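Local coordinates for protein ribonucleoside-diphosphate reductase (Pseudomonas aeruginosa, PDB 5IM3) that probably reduces ribonucleoside diphosphates to the deoxyribonucleotides needed for DNA synthesis, and binds the allosteric nucleotide dATP, at residues F491-F496 / A737-V742. Numbering follows the deposited sequence.
Sequences FMKRVF and AKYIEV
One face of the Tyr739 ring is covered by the aliphatic chain of Lys493, and this pair makes up most of the contact. Lys493 CG sits 3.8 Å from the Tyr739 ring centroid and only 1° off the ring normal, which identifies a CH-pi contact over the middle of the face. With its CG anti to the carbonyl carbon (chi1 -72°) and the chain extended from there, Lys493 runs on across the ring until CE comes 3.8 Å from Tyr739 CD2; the two side chains cross at about a right angle. The opposite face is partly covered by Lys738 CB, 4.0 Å above the plane and offset toward the rim. Phe496 meets the ring differently: its CB approaches Tyr739 CE1 at 4.1 Å, at the edge and near the ring plane, while the Phe496 ring packs edge-to-face with Trp896 of helix 885-897.

The side toward Lys738, which is exposed to solvent, is looser. No hydrogen bond joins the two segments directly, and Lys738 NZ reaches Tyr739 OH at 3.0 Å in a bond that is weak. Firmer bonds hold the other polar ends: the hydroxyl's stronger bond is a hydrogen bond to the carboxylate of Asp497, the residue after the helix, and Lys493 NZ forms a salt bridge with Glu521. Tyr739 is buried, and the area buried between the segments is a modest 188 Å². The arrangement is a helix-to-loop junction in the barrel domain of the reductase large chain, away from the nucleotide sites: an aromatic side chain from the loop after helix 724-735 packs against the C-terminal turn of helix 489-496.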
loop_
_atom_site.group_PDB
_atom_site.type_symbol
_atom_site.label_atom_id
_atom_site.label_comp_id
_atom_site.label_asym_id
_atom_site.label_seq_id
_atom_site.Cartn_x
_atom_site.Cartn_y
_atom_site.Cartn_z
ATOM N N PHE A 491 -32.150 -1.088 15.948
ATOM C CA PHE A 491 -30.938 -1.364 15.185
ATOM C C PHE A 491 -29.698 -1.133 16.038
ATOM O O PHE A 491 -28.795 -1.975 16.081
ATOM C CB PHE A 491 -30.887 -0.504 13.924
ATOM C CG PHE A 491 -29.582 -0.609 13.181
ATOM C CD1 PHE A 491 -29.300 -1.716 12.397
ATOM C CD2 PHE A 491 -28.631 0.392 13.279
ATOM C CE1 PHE A 491 -28.096 -1.818 11.720
ATOM C CE2 PHE A 491 -27.424 0.293 12.605
ATOM C CZ PHE A 491 -27.159 -0.813 11.823
ATOM N N MET A 492 -29.638 0.010 16.726
ATOM C CA MET A 492 -28.513 0.276 17.614
ATOM C C MET A 492 -28.427 -0.768 18.720
ATOM O O MET A 492 -27.329 -1.177 19.112
ATOM C CB MET A 492 -28.636 1.677 18.212
ATOM C CG MET A 492 -28.665 2.802 17.185
ATOM S SD MET A 492 -27.200 2.872 16.139
ATOM C CE MET A 492 -25.906 3.092 17.365
ATOM N N LYS A 493 -29.577 -1.207 19.241
ATOM C CA LYS A 493 -29.574 -2.291 20.219
ATOM C C LYS A 493 -28.904 -3.537 19.654
ATOM O O LYS A 493 -28.129 -4.206 20.347
ATOM C CB LYS A 493 -31.002 -2.612 20.661
ATOM C CG LYS A 493 -31.649 -1.564 21.552
ATOM C CD LYS A 493 -33.022 -2.032 22.017
ATOM C CE LYS A 493 -33.677 -1.041 22.968
ATOM N NZ LYS A 493 -35.010 -1.517 23.435
ATOM N N ARG A 494 -29.193 -3.867 18.392
ATOM C CA ARG A 494 -28.585 -5.041 17.775
ATOM C C ARG A 494 -27.093 -4.835 17.536
ATOM O O ARG A 494 -26.323 -5.801 17.573
ATOM C CB ARG A 494 -29.301 -5.372 16.464
ATOM C CG ARG A 494 -30.775 -5.731 16.630
ATOM C CD ARG A 494 -30.962 -7.126 17.216
ATOM N NE ARG A 494 -32.370 -7.437 17.465
ATOM C CZ ARG A 494 -33.215 -7.898 16.548
ATOM N NH1 ARG A 494 -32.809 -8.105 15.301
ATOM N NH2 ARG A 494 -34.475 -8.150 16.876
ATOM N N VAL A 495 -26.667 -3.595 17.295
ATOM C CA VAL A 495 -25.239 -3.309 17.190
ATOM C C VAL A 495 -24.559 -3.525 18.538
ATOM O O VAL A 495 -23.553 -4.236 18.642
ATOM C CB VAL A 495 -25.017 -1.876 16.670
ATOM C CG1 VAL A 495 -23.536 -1.503 16.724
ATOM C CG2 VAL A 495 -25.552 -1.733 15.248
ATOM N N PHE A 496 -25.104 -2.911 19.592
ATOM C CA PHE A 496 -24.529 -3.057 20.924
ATOM C C PHE A 496 -24.446 -4.516 21.347
ATOM O O PHE A 496 -23.509 -4.902 22.056
ATOM C CB PHE A 496 -25.358 -2.266 21.937
ATOM C CG PHE A 496 -24.993 -0.809 22.024
ATOM C CD1 PHE A 496 -24.953 -0.019 20.886
ATOM C CD2 PHE A 496 -24.710 -0.226 23.248
ATOM C CE1 PHE A 496 -24.621 1.322 20.968
ATOM C CE2 PHE A 496 -24.381 1.113 23.335
ATOM C CZ PHE A 496 -24.336 1.888 22.196
ATOM N N ALA A 737 -32.287 1.609 30.578
ATOM C CA ALA A 737 -31.035 2.204 31.029
ATOM C C ALA A 737 -29.818 1.484 30.464
ATOM O O ALA A 737 -28.724 2.059 30.450
ATOM C CB ALA A 737 -30.976 2.208 32.557
ATOM N N LYS A 738 -29.982 0.244 29.999
ATOM C CA LYS A 738 -28.865 -0.491 29.417
ATOM C C LYS A 738 -28.355 0.159 28.138
ATOM O O LYS A 738 -27.205 -0.075 27.754
ATOM C CB LYS A 738 -29.287 -1.938 29.142
ATOM C CG LYS A 738 -28.146 -2.874 28.754
ATOM C CD LYS A 738 -28.535 -4.344 28.922
ATOM C CE LYS A 738 -28.924 -4.996 27.604
ATOM N NZ LYS A 738 -27.753 -5.153 26.695
ATOM N N TYR A 739 -29.177 0.978 27.480
ATOM C CA TYR A 739 -28.826 1.556 26.190
ATOM C C TYR A 739 -28.851 3.079 26.160
ATOM O O TYR A 739 -28.577 3.659 25.104
ATOM C CB TYR A 739 -29.771 1.030 25.105
ATOM C CG TYR A 739 -29.792 -0.474 24.972
ATOM C CD1 TYR A 739 -28.766 -1.150 24.327
ATOM C CD2 TYR A 739 -30.847 -1.216 25.483
ATOM C CE1 TYR A 739 -28.788 -2.526 24.201
ATOM C CE2 TYR A 739 -30.877 -2.589 25.361
ATOM C CZ TYR A 739 -29.847 -3.240 24.719
ATOM O OH TYR A 739 -29.882 -4.608 24.603
ATOM N N ILE A 740 -29.175 3.747 27.264
ATOM C CA ILE A 740 -29.204 5.207 27.281
ATOM C C ILE A 740 -28.887 5.690 28.687
ATOM O O ILE A 740 -29.355 5.124 29.678
ATOM C CB ILE A 740 -30.564 5.758 26.802
ATOM C CG1 ILE A 740 -30.575 7.290 26.864
ATOM C CG2 ILE A 740 -31.701 5.176 27.634
ATOM C CD1 ILE A 740 -31.784 7.924 26.188
ATOM N N GLU A 741 -28.087 6.749 28.761
ATOM C CA GLU A 741 -27.764 7.393 30.029
ATOM C C GLU A 741 -27.565 8.874 29.758
ATOM O O GLU A 741 -26.714 9.245 28.947
ATOM C CB GLU A 741 -26.513 6.781 30.658
ATOM C CG GLU A 741 -26.102 7.429 31.966
ATOM C CD GLU A 741 -24.953 6.706 32.633
ATOM O OE1 GLU A 741 -25.098 5.499 32.920
ATOM O OE2 GLU A 741 -23.904 7.342 32.859
ATOM N N VAL A 742 -28.352 9.710 30.426
ATOM C CA VAL A 742 -28.297 11.153 30.235
ATOM C C VAL A 742 -28.490 11.827 31.585
ATOM O O VAL A 742 -29.240 11.337 32.436
ATOM C CB VAL A 742 -29.353 11.630 29.210
ATOM C CG1 VAL A 742 -30.736 11.145 29.593
ATOM C CG2 VAL A 742 -29.336 13.148 29.068
#